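Local coordinates for protein L-isoleucine-4-hydroxylase (Bacillus thuringiensis, PDB 6LNH) that hydroxylates L-isoleucine to (4S)-4-hydroxy-L-isoleucine with iron, 2-oxoglutarate and dioxygen, and also sulfoxidises L-methionine and related thioethers, at residues Leu54-Asp62 and Leu149-Thr157; Leu169-His180 and Glu213-Ala224. All coordinates share one frame; numbering follows the deposited sequence.

Contact 1 of 2, residues Leu54-Asp62 and Leu149-Thr157; sequences LDYYNLEDD and LHQVRYKAT
With chi1 at -161°, Gln151 sends CG away from its own N and continues extended, while Arg153 starts the same way but bends at chi3 (-97°); the first reaches Asp55, the second carries its guanidinium on to the face of the Tyr57 ring. Both stand on strand 145-156 of the larger sheet of the cupin-type double-stranded beta-helix, covered here by the loop that follows helix 44-54. Gln151 NE2 bonds Asp55 OD2 at 2.8 Å, nearly straight, on the anti side of the carboxylate and somewhat out of its plane. A water donating to Asp55 OD2 and Gln151 OE1 closes a second path between the two groups. Gln151 CG lies 3.8 Å from the centroid of the Tyr56 ring, a CH-pi contact over its face; the hydroxyl of that ring is bonded to Ile240. Arg153 makes a cation-pi contact with Tyr57: CZ stands 4.0 Å from the ring centroid and only 5° off the ring normal, although the two planes are well tilted. Arg153 NE has Asp239 as its salt-bridge partner. Leu59 CD1 packs on Arg153 CB at 4.0 Å. At the exposed end, poorly ordered Asp61 forms a salt bridge, OD1 to Lys155 NZ 3.1 Å.

Contact 2 of 2, residues Leu169-His180 and Glu213-Ala224; sequences LHKDDEPVVFLH and ETLVFGQKVFHA. With FE (Fe (III) ion), chain M.
His170 and His223 meet at the ferric ion, their NE2 atoms binding it at 2.4 Å and 2.6 Å, respectively, and with Asp172 they form the facial triad of two histidines and one carboxylate, of the HxD...H type, set in a cupin double-stranded beta-helix. Asp172 OD1 stands at 2.8 Å from the iron, a long approach; OD2 accepts a hydrogen bond from one of the two waters on the metal. Both histidines put CG in the crowded position between backbone N and carbonyl (chi1 64° and 74°), which turns each ring back to the metal although the CB atoms start away from the opposite segment. His170 ND1 is hydrogen-bonded to Trp168 O, which fixes the rotation of the ring. A single antiparallel bridge, N to O in both directions between His170 and His223, ties the two ligands at the backbone, and the Phe217 ring covers a face of the His223 imidazole.

The tight part is the antiparallel pairing of strands 176-180 and 214-218. Phe217 N bonds Val177 O at 2.8 Å and Leu179 N bonds Leu215 O at 2.7 Å. Leu179 CD2 comes to the edge of the Phe217 ring, while on the other sheet face Val216 CG1 packs on Phe178. His180 ND1 shares a hydrogen bond of 2.7 Å with Thr214 OG1, and Asp129 takes the other ring nitrogen. At the end of the strand pair one water bridges Pro175 O and Gln219 N; another donates to Glu174 O and, weakly, to Phe217 O.

Toward solvent the contact is looser: exposed Lys171 lies extended with CE over the Phe222 ring face, its NZ bonding Gln219 O weakly. One firmer link is Gln219 NE2 donating to Asp172 O, which lies almost in the Gln219 amide plane, at 3.2 Å and 176°.

Contact 1 and contact 2 lie on opposite sides of the chain's centre, their own centres 20 Å apart, and do not touch, although their nearest atoms come within about 5 Å. Strand 236-247 joins them: it runs between strands 145-156 and 176-184 in the seven-stranded sheet, pairing with Val152 through Ile240 and with Phe178 through Val243. Tyr92 is a second shared neighbour, edge-to-face with His150 and hydrogen-bonded to Glu174. Contact 2 holds the iron itself. Contact 1 sits behind the site: Val152, whose CB points away from residues 54-62, has its side chain about 10 Å from the metal and about 11 Å from that of Asp172.

Contact 1 of 2, residues Leu54-Asp62 and Leu149-Thr157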
loop_
_atom_site.group_PDB
_atom_site.type_symbol
_atom_site.label_atom_id
_atom_site.label_comp_id
_atom_site.label_asym_id
_atom_site.label_seq_id
_atom_site.Cartn_x
_atom_site.Cartn_y
_atom_site.Cartn_z
ATOM N N LEU C 54 11.275 13.830 -14.170
ATOM C CA LEU C 54 11.582 15.112 -13.556
ATOM C C LEU C 54 11.011 16.277 -14.350
ATOM O O LEU C 54 10.838 17.366 -13.792
ATOM C CB LEU C 54 13.096 15.272 -13.408
ATOM C CG LEU C 54 13.745 14.505 -12.255
ATOM C CD1 LEU C 54 15.264 14.639 -12.285
ATOM C CD2 LEU C 54 13.186 14.973 -10.926
ATOM N N ASP C 55 10.724 16.075 -15.640
ATOM C CA ASP C 55 10.145 17.140 -16.447
ATOM C C ASP C 55 8.729 17.500 -16.016
ATOM O O ASP C 55 8.277 18.615 -16.298
ATOM C CB ASP C 55 10.147 16.753 -17.924
ATOM C CG ASP C 55 9.831 17.930 -18.828
ATOM O OD1 ASP C 55 10.472 18.989 -18.665
ATOM O OD2 ASP C 55 8.941 17.801 -19.694
ATOM N N TYR C 56 8.022 16.593 -15.340
ATOM C CA TYR C 56 6.663 16.897 -14.911
ATOM C C TYR C 56 6.619 17.951 -13.814
ATOM O O TYR C 56 5.542 18.489 -13.538
ATOM C CB TYR C 56 5.951 15.624 -14.445
ATOM C CG TYR C 56 5.467 14.758 -15.585
ATOM C CD1 TYR C 56 6.363 14.042 -16.371
ATOM C CD2 TYR C 56 4.116 14.682 -15.898
ATOM C CE1 TYR C 56 5.924 13.256 -17.422
ATOM C CE2 TYR C 56 3.667 13.901 -16.947
ATOM C CZ TYR C 56 4.574 13.190 -17.705
ATOM O OH TYR C 56 4.131 12.416 -18.752
ATOM N N TYR C 57 7.755 18.256 -13.188
ATOM C CA TYR C 57 7.841 19.347 -12.228
ATOM C C TYR C 57 7.973 20.715 -12.890
ATOM O O TYR C 57 8.060 21.719 -12.176
ATOM C CB TYR C 57 9.018 19.122 -11.270
ATOM C CG TYR C 57 8.860 17.916 -10.369
ATOM C CD1 TYR C 57 9.089 16.630 -10.842
ATOM C CD2 TYR C 57 8.462 18.066 -9.046
ATOM C CE1 TYR C 57 8.941 15.528 -10.021
ATOM C CE2 TYR C 57 8.307 16.967 -8.217
ATOM C CZ TYR C 57 8.548 15.701 -8.710
ATOM O OH TYR C 57 8.397 14.604 -7.893
ATOM N N ASN C 58 8.010 20.781 -14.225
ATOM C CA ASN C 58 8.094 22.045 -14.948
ATOM C C ASN C 58 6.769 22.481 -15.568
ATOM O O ASN C 58 6.685 23.602 -16.081
ATOM C CB ASN C 58 9.167 21.954 -16.041
ATOM C CG ASN C 58 10.568 21.823 -15.469
ATOM O OD1 ASN C 58 10.978 22.605 -14.610
ATOM N ND2 ASN C 58 11.306 20.824 -15.937
ATOM N N LEU C 59 5.748 21.626 -15.543
ATOM C CA LEU C 59 4.439 21.965 -16.089
ATOM C C LEU C 59 3.781 23.089 -15.294
ATOM O O LEU C 59 3.874 23.142 -14.067
ATOM C CB LEU C 59 3.535 20.732 -16.104
ATOM C CG LEU C 59 4.105 19.504 -16.815
ATOM C CD1 LEU C 59 3.151 18.329 -16.702
ATOM C CD2 LEU C 59 4.414 19.809 -18.274
ATOM N N GLU C 60 3.116 23.995 -16.004
ATOM C CA GLU C 60 2.459 25.145 -15.395
ATOM C C GLU C 60 1.019 24.822 -15.007
ATOM O O GLU C 60 0.365 23.973 -15.614
ATOM C CB GLU C 60 2.458 26.347 -16.344
ATOM C CG GLU C 60 3.830 26.893 -16.687
ATOM C CD GLU C 60 4.165 28.115 -15.852
ATOM O OE1 GLU C 60 3.311 29.025 -15.752
ATOM O OE2 GLU C 60 5.278 28.166 -15.288
ATOM N N ASP C 61 0.523 25.534 -13.998
ATOM C CA ASP C 61 -0.811 25.271 -13.477
ATOM C C ASP C 61 -1.876 25.803 -14.433
ATOM O O ASP C 61 -1.702 26.832 -15.090
ATOM C CB ASP C 61 -0.990 25.882 -12.085
ATOM C CG ASP C 61 -2.104 25.210 -11.296
ATOM O OD1 ASP C 61 -2.789 24.329 -11.862
ATOM O OD2 ASP C 61 -2.298 25.560 -10.114
ATOM N N ASP C 62 -2.996 25.089 -14.485
ATOM C CA ASP C 62 -4.082 25.336 -15.421
ATOM C C ASP C 62 -4.918 26.538 -14.982
ATOM O O ASP C 62 -4.849 26.995 -13.838
ATOM C CB ASP C 62 -4.935 24.059 -15.512
ATOM C CG ASP C 62 -6.108 24.162 -16.477
ATOM O OD1 ASP C 62 -6.973 25.048 -16.315
ATOM O OD2 ASP C 62 -6.196 23.297 -17.372
ATOM N N LEU C 149 0.443 14.105 -28.287
ATOM C CA LEU C 149 1.160 13.772 -27.062
ATOM C C LEU C 149 0.675 14.698 -25.958
ATOM O O LEU C 149 0.814 15.921 -26.064
ATOM C CB LEU C 149 2.672 13.902 -27.249
ATOM C CG LEU C 149 3.403 12.689 -27.833
ATOM C CD1 LEU C 149 3.167 12.586 -29.332
ATOM C CD2 LEU C 149 4.888 12.766 -27.521
ATOM N N HIS C 150 0.120 14.118 -24.897
ATOM C CA HIS C 150 -0.388 14.881 -23.765
ATOM C C HIS C 150 0.410 14.524 -22.523
ATOM O O HIS C 150 0.380 13.377 -22.066
ATOM C CB HIS C 150 -1.875 14.613 -23.539
ATOM C CG HIS C 150 -2.755 15.108 -24.644
ATOM N ND1 HIS C 150 -3.302 16.373 -24.651
ATOM C CD2 HIS C 150 -3.189 14.504 -25.774
ATOM C CE1 HIS C 150 -4.040 16.525 -25.737
ATOM N NE2 HIS C 150 -3.985 15.407 -26.437
ATOM N N GLN C 151 1.121 15.508 -21.986
ATOM C CA GLN C 151 1.873 15.378 -20.746
ATOM C C GLN C 151 1.010 15.979 -19.642
ATOM O O GLN C 151 0.822 17.197 -19.596
ATOM C CB GLN C 151 3.208 16.107 -20.882
ATOM C CG GLN C 151 4.302 15.726 -19.914
ATOM C CD GLN C 151 5.561 16.534 -20.168
ATOM O OE1 GLN C 151 5.558 17.457 -20.983
ATOM N NE2 GLN C 151 6.635 16.202 -19.466
ATOM N N VAL C 152 0.496 15.135 -18.749
ATOM C CA VAL C 152 -0.461 15.563 -17.734
ATOM C C VAL C 152 0.045 15.160 -16.360
ATOM O O VAL C 152 0.449 14.011 -16.148
ATOM C CB VAL C 152 -1.861 14.968 -17.970
ATOM C CG1 VAL C 152 -2.869 15.586 -17.002
ATOM C CG2 VAL C 152 -2.303 15.185 -19.411
ATOM N N ARG C 153 0.027 16.106 -15.433
ATOM C CA ARG C 153 0.274 15.843 -14.022
ATOM C C ARG C 153 -1.009 16.166 -13.265
ATOM O O ARG C 153 -1.420 17.329 -13.196
ATOM C CB ARG C 153 1.441 16.681 -13.506
ATOM C CG ARG C 153 1.633 16.665 -12.011
ATOM C CD ARG C 153 3.011 17.215 -11.717
ATOM N NE ARG C 153 4.004 16.157 -11.532
ATOM C CZ ARG C 153 4.952 16.178 -10.602
ATOM N NH1 ARG C 153 5.065 17.223 -9.796
ATOM N NH2 ARG C 153 5.811 15.174 -10.502
ATOM N N TYR C 154 -1.638 15.147 -12.692
ATOM C CA TYR C 154 -2.781 15.381 -11.822
ATOM C C TYR C 154 -2.277 15.705 -10.424
ATOM O O TYR C 154 -1.364 15.048 -9.915
ATOM C CB TYR C 154 -3.702 14.161 -11.793
ATOM C CG TYR C 154 -4.321 13.864 -13.138
ATOM C CD1 TYR C 154 -3.668 13.048 -14.050
ATOM C CD2 TYR C 154 -5.542 14.417 -13.507
ATOM C CE1 TYR C 154 -4.218 12.776 -15.285
ATOM C CE2 TYR C 154 -6.103 14.148 -14.742
ATOM C CZ TYR C 154 -5.436 13.332 -15.626
ATOM O OH TYR C 154 -5.994 13.067 -16.854
ATOM N N LYS C 155 -2.874 16.712 -9.801
ATOM C CA LYS C 155 -2.443 17.154 -8.483
ATOM C C LYS C 155 -3.624 17.071 -7.534
ATOM O O LYS C 155 -4.682 17.654 -7.795
ATOM C CB LYS C 155 -1.880 18.576 -8.541
ATOM C CG LYS C 155 -0.833 18.763 -9.634
ATOM C CD LYS C 155 -0.338 20.197 -9.715
ATOM C CE LYS C 155 -1.155 21.004 -10.709
ATOM N NZ LYS C 155 -0.622 22.386 -10.863
ATOM N N ALA C 156 -3.436 16.356 -6.434
ATOM C CA ALA C 156 -4.481 16.159 -5.450
ATOM C C ALA C 156 -3.973 16.581 -4.085
ATOM O O ALA C 156 -2.795 16.410 -3.755
ATOM C CB ALA C 156 -4.944 14.699 -5.402
ATOM N N THR C 157 -4.878 17.143 -3.298
ATOM C CA THR C 157 -4.582 17.567 -1.944
ATOM C C THR C 157 -5.749 17.131 -1.072
ATOM O O THR C 157 -6.810 16.746 -1.571
ATOM C CB THR C 157 -4.327 19.080 -1.864
ATOM O OG1 THR C 157 -3.566 19.378 -0.687
ATOM C CG2 THR C 157 -5.624 19.851 -1.824
HETATM O O HOH W 1 7.147 19.847 -20.997
#

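Contact 2 of 2, residues Leu169-His180 and Glu213-Ala224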
loop_
_atom_site.group_PDB
_atom_site.type_symbol
_atom_site.label_atom_id
_atom_site.label_comp_id
_atom_site.label_asym_id
_atom_site.label_seq_id
_atom_site.Cartn_x
_atom_site.Cartn_y
_atom_site.Cartn_z
ATOM N N LEU C 169 -17.657 7.591 -16.864
ATOM C CA LEU C 169 -17.433 6.772 -18.055
ATOM C C LEU C 169 -17.621 7.587 -19.330
ATOM O O LEU C 169 -18.489 8.465 -19.399
ATOM C CB LEU C 169 -18.381 5.567 -18.056
ATOM C CG LEU C 169 -18.134 4.530 -16.967
ATOM C CD1 LEU C 169 -19.330 3.610 -16.900
ATOM C CD2 LEU C 169 -16.845 3.759 -17.249
ATOM N N HIS C 170 -16.796 7.296 -20.339
ATOM C CA HIS C 170 -16.772 8.114 -21.547
ATOM C C HIS C 170 -15.942 7.425 -22.624
ATOM O O HIS C 170 -15.290 6.402 -22.390
ATOM C CB HIS C 170 -16.192 9.474 -21.273
ATOM C CG HIS C 170 -14.760 9.436 -20.856
ATOM N ND1 HIS C 170 -14.362 9.338 -19.539
ATOM C CD2 HIS C 170 -13.629 9.477 -21.594
ATOM C CE1 HIS C 170 -13.044 9.288 -19.488
ATOM N NE2 HIS C 170 -12.578 9.359 -20.724
ATOM N N LYS C 171 -15.967 8.030 -23.811
ATOM C CA LYS C 171 -15.084 7.699 -24.916
ATOM C C LYS C 171 -14.305 8.951 -25.284
ATOM O O LYS C 171 -14.846 10.062 -25.254
ATOM C CB LYS C 171 -15.878 7.181 -26.103
ATOM C CG LYS C 171 -16.677 5.952 -25.746
ATOM C CD LYS C 171 -17.463 5.423 -26.920
ATOM C CE LYS C 171 -18.263 4.191 -26.520
ATOM N NZ LYS C 171 -19.096 3.670 -27.641
ATOM N N ASP C 172 -13.027 8.735 -25.604
ATOM C CA ASP C 172 -12.144 9.859 -25.995
ATOM C C ASP C 172 -12.430 10.236 -27.448
ATOM O O ASP C 172 -13.003 9.404 -28.178
ATOM C CB ASP C 172 -10.671 9.490 -25.812
ATOM C CG ASP C 172 -10.264 9.315 -24.361
ATOM O OD1 ASP C 172 -11.034 9.746 -23.479
ATOM O OD2 ASP C 172 -9.180 8.746 -24.124
ATOM N N ASP C 173 -12.030 11.442 -27.844
ATOM C CA ASP C 173 -12.251 11.904 -29.213
ATOM C C ASP C 173 -11.493 11.066 -30.235
ATOM O O ASP C 173 -11.979 10.868 -31.355
ATOM C CB ASP C 173 -11.849 13.377 -29.344
ATOM C CG ASP C 173 -12.812 14.313 -28.637
ATOM O OD1 ASP C 173 -13.963 13.903 -28.385
ATOM O OD2 ASP C 173 -12.420 15.462 -28.335
ATOM N N GLU C 174 -10.310 10.577 -29.880
ATOM C CA GLU C 174 -9.405 9.875 -30.785
ATOM C C GLU C 174 -9.690 8.374 -30.784
ATOM O O GLU C 174 -9.889 7.779 -29.720
ATOM C CB GLU C 174 -7.955 10.125 -30.390
ATOM C CG GLU C 174 -7.569 11.599 -30.403
ATOM C CD GLU C 174 -7.894 12.297 -29.093
ATOM O OE1 GLU C 174 -8.397 11.622 -28.171
ATOM O OE2 GLU C 174 -7.650 13.518 -28.985
ATOM N N PRO C 175 -9.714 7.754 -31.967
ATOM C CA PRO C 175 -10.045 6.319 -32.037
ATOM C C PRO C 175 -9.057 5.408 -31.324
ATOM O O PRO C 175 -9.446 4.308 -30.910
ATOM C CB PRO C 175 -10.084 6.038 -33.548
ATOM C CG PRO C 175 -9.391 7.206 -34.196
ATOM C CD PRO C 175 -9.626 8.374 -33.298
ATOM N N VAL C 176 -7.796 5.808 -31.173
ATOM C CA VAL C 176 -6.805 5.015 -30.451
ATOM C C VAL C 176 -6.029 5.939 -29.523
ATOM O O VAL C 176 -5.469 6.946 -29.970
ATOM C CB VAL C 176 -5.839 4.277 -31.399
ATOM C CG1 VAL C 176 -4.852 3.434 -30.599
ATOM C CG2 VAL C 176 -6.600 3.404 -32.386
ATOM N N VAL C 177 -5.993 5.592 -28.236
ATOM C CA VAL C 177 -5.322 6.388 -27.215
ATOM C C VAL C 177 -4.439 5.470 -26.380
ATOM O O VAL C 177 -4.890 4.411 -25.930
ATOM C CB VAL C 177 -6.335 7.130 -26.320
ATOM C CG1 VAL C 177 -5.650 7.698 -25.081
ATOM C CG2 VAL C 177 -7.027 8.233 -27.102
ATOM N N PHE C 178 -3.187 5.877 -26.174
ATOM C CA PHE C 178 -2.253 5.168 -25.306
ATOM C C PHE C 178 -2.089 5.952 -24.008
ATOM O O PHE C 178 -1.735 7.135 -24.036
ATOM C CB PHE C 178 -0.895 4.986 -25.987
ATOM C CG PHE C 178 -0.885 3.942 -27.068
ATOM C CD1 PHE C 178 -1.456 4.192 -28.305
ATOM C CD2 PHE C 178 -0.285 2.714 -26.849
ATOM C CE1 PHE C 178 -1.439 3.228 -29.300
ATOM C CE2 PHE C 178 -0.266 1.747 -27.839
ATOM C CZ PHE C 178 -0.845 2.004 -29.065
ATOM N N LEU C 179 -2.342 5.292 -22.878
ATOM C CA LEU C 179 -2.137 5.862 -21.549
ATOM C C LEU C 179 -0.890 5.226 -20.941
ATOM O O LEU C 179 -0.881 4.026 -20.649
ATOM C CB LEU C 179 -3.368 5.628 -20.674
ATOM C CG LEU C 179 -3.337 6.095 -19.218
ATOM C CD1 LEU C 179 -3.047 7.566 -19.158
ATOM C CD2 LEU C 179 -4.658 5.794 -18.529
ATOM N N HIS C 180 0.159 6.024 -20.751
ATOM C CA HIS C 180 1.398 5.571 -20.128
ATOM C C HIS C 180 1.550 6.253 -18.775
ATOM O O HIS C 180 1.638 7.484 -18.705
ATOM C CB HIS C 180 2.609 5.870 -21.014
ATOM C CG HIS C 180 2.458 5.400 -22.427
ATOM N ND1 HIS C 180 2.659 4.088 -22.801
ATOM C CD2 HIS C 180 2.131 6.068 -23.557
ATOM C CE1 HIS C 180 2.458 3.968 -24.101
ATOM N NE2 HIS C 180 2.138 5.155 -24.584
ATOM N N GLU C 213 3.769 1.570 -17.049
ATOM C CA GLU C 213 2.631 0.627 -17.203
ATOM C C GLU C 213 1.712 1.287 -18.232
ATOM O O GLU C 213 1.519 2.513 -18.157
ATOM C CB GLU C 213 1.979 0.294 -15.862
ATOM C CG GLU C 213 2.617 -0.906 -15.185
ATOM C CD GLU C 213 1.844 -1.487 -14.015
ATOM O OE1 GLU C 213 1.632 -0.761 -13.030
ATOM O OE2 GLU C 213 1.464 -2.670 -14.093
ATOM N N THR C 214 1.135 0.501 -19.130
ATOM C CA THR C 214 0.437 1.117 -20.249
ATOM C C THR C 214 -0.942 0.503 -20.446
ATOM O O THR C 214 -1.129 -0.706 -20.272
ATOM C CB THR C 214 1.279 0.981 -21.534
ATOM O OG1 THR C 214 2.472 1.763 -21.404
ATOM C CG2 THR C 214 0.509 1.452 -22.759
ATOM N N LEU C 215 -1.902 1.352 -20.813
ATOM C CA LEU C 215 -3.262 0.950 -21.141
ATOM C C LEU C 215 -3.666 1.643 -22.433
ATOM O O LEU C 215 -3.527 2.866 -22.553
ATOM C CB LEU C 215 -4.236 1.320 -20.020
ATOM C CG LEU C 215 -5.607 0.647 -19.988
ATOM C CD1 LEU C 215 -6.410 1.266 -18.864
ATOM C CD2 LEU C 215 -6.341 0.784 -21.316
ATOM N N VAL C 216 -4.143 0.868 -23.402
ATOM C CA VAL C 216 -4.572 1.389 -24.696
ATOM C C VAL C 216 -6.093 1.285 -24.795
ATOM O O VAL C 216 -6.678 0.256 -24.435
ATOM C CB VAL C 216 -3.849 0.664 -25.849
ATOM C CG1 VAL C 216 -2.373 0.507 -25.508
ATOM C CG2 VAL C 216 -4.453 -0.683 -26.140
ATOM N N PHE C 217 -6.734 2.370 -25.225
ATOM C CA PHE C 217 -8.185 2.445 -25.348
ATOM C C PHE C 217 -8.612 2.570 -26.804
ATOM O O PHE C 217 -8.013 3.325 -27.574
ATOM C CB PHE C 217 -8.770 3.643 -24.593
ATOM C CG PHE C 217 -8.391 3.717 -23.147
ATOM C CD1 PHE C 217 -8.781 2.732 -22.255
ATOM C CD2 PHE C 217 -7.686 4.808 -22.668
ATOM C CE1 PHE C 217 -8.448 2.822 -20.916
ATOM C CE2 PHE C 217 -7.348 4.903 -21.335
ATOM C CZ PHE C 217 -7.728 3.910 -20.457
ATOM N N GLY C 218 -9.666 1.840 -27.167
ATOM C CA GLY C 218 -10.419 2.108 -28.369
ATOM C C GLY C 218 -11.781 2.689 -28.013
ATOM O O GLY C 218 -12.135 2.853 -26.848
ATOM N N GLN C 219 -12.557 2.987 -29.053
ATOM C CA GLN C 219 -13.858 3.622 -28.868
ATOM C C GLN C 219 -14.994 2.613 -28.808
ATOM O O GLN C 219 -16.158 3.011 -28.708
ATOM C CB GLN C 219 -14.130 4.611 -30.005
ATOM C CG GLN C 219 -13.414 5.945 -29.893
ATOM C CD GLN C 219 -13.479 6.726 -31.192
ATOM O OE1 GLN C 219 -13.669 6.149 -32.263
ATOM N NE2 GLN C 219 -13.332 8.043 -31.104
ATOM N N LYS C 220 -14.678 1.321 -28.852
ATOM C CA LYS C 220 -15.687 0.278 -28.749
ATOM C C LYS C 220 -16.203 0.112 -27.323
ATOM O O LYS C 220 -17.298 -0.429 -27.128
ATOM C CB LYS C 220 -15.088 -1.021 -29.297
ATOM C CG LYS C 220 -15.730 -2.311 -28.856
ATOM C CD LYS C 220 -15.128 -3.460 -29.635
ATOM C CE LYS C 220 -15.550 -4.796 -29.063
ATOM N NZ LYS C 220 -15.063 -5.915 -29.913
ATOM N N VAL C 221 -15.469 0.614 -26.330
ATOM C CA VAL C 221 -15.867 0.511 -24.937
ATOM C C VAL C 221 -15.762 1.887 -24.300
ATOM O O VAL C 221 -15.099 2.791 -24.812
ATOM C CB VAL C 221 -15.003 -0.497 -24.146
ATOM C CG1 VAL C 221 -15.204 -1.906 -24.671
ATOM C CG2 VAL C 221 -13.532 -0.096 -24.204
ATOM N N PHE C 222 -16.442 2.037 -23.173
ATOM C CA PHE C 222 -16.265 3.212 -22.339
ATOM C C PHE C 222 -15.114 2.976 -21.375
ATOM O O PHE C 222 -14.777 1.840 -21.031
ATOM C CB PHE C 222 -17.537 3.531 -21.550
ATOM C CG PHE C 222 -18.683 3.992 -22.400
ATOM C CD1 PHE C 222 -19.445 3.080 -23.112
ATOM C CD2 PHE C 222 -19.008 5.335 -22.477
ATOM C CE1 PHE C 222 -20.505 3.501 -23.890
ATOM C CE2 PHE C 222 -20.066 5.763 -23.254
ATOM C CZ PHE C 222 -20.815 4.843 -23.962
ATOM N N HIS C 223 -14.504 4.071 -20.940
ATOM C CA HIS C 223 -13.495 4.002 -19.901
ATOM C C HIS C 223 -13.670 5.195 -18.977
ATOM O O HIS C 223 -14.402 6.142 -19.275
ATOM C CB HIS C 223 -12.074 3.962 -20.482
ATOM C CG HIS C 223 -11.603 5.273 -21.030
ATOM N ND1 HIS C 223 -11.641 5.574 -22.374
ATOM C CD2 HIS C 223 -11.093 6.366 -20.413
ATOM C CE1 HIS C 223 -11.167 6.793 -22.564
ATOM N NE2 HIS C 223 -10.829 7.295 -21.390
ATOM N N ALA C 224 -12.982 5.133 -17.844
ATOM C CA ALA C 224 -12.951 6.239 -16.905
ATOM C C ALA C 224 -11.702 6.083 -16.057
ATOM O O ALA C 224 -11.099 5.008 -15.999
ATOM C CB ALA C 224 -14.207 6.279 -16.028
HETATM FE FE FE M . -10.207 9.739 -20.843
HETATM O O HOH W 2 -8.230 8.852 -21.644
HETATM O O HOH W 3 -10.086 5.616 -28.102
HETATM O O HOH W 4 -11.802 2.668 -31.619
HETATM O O HOH W 5 -8.776 11.655 -20.699
#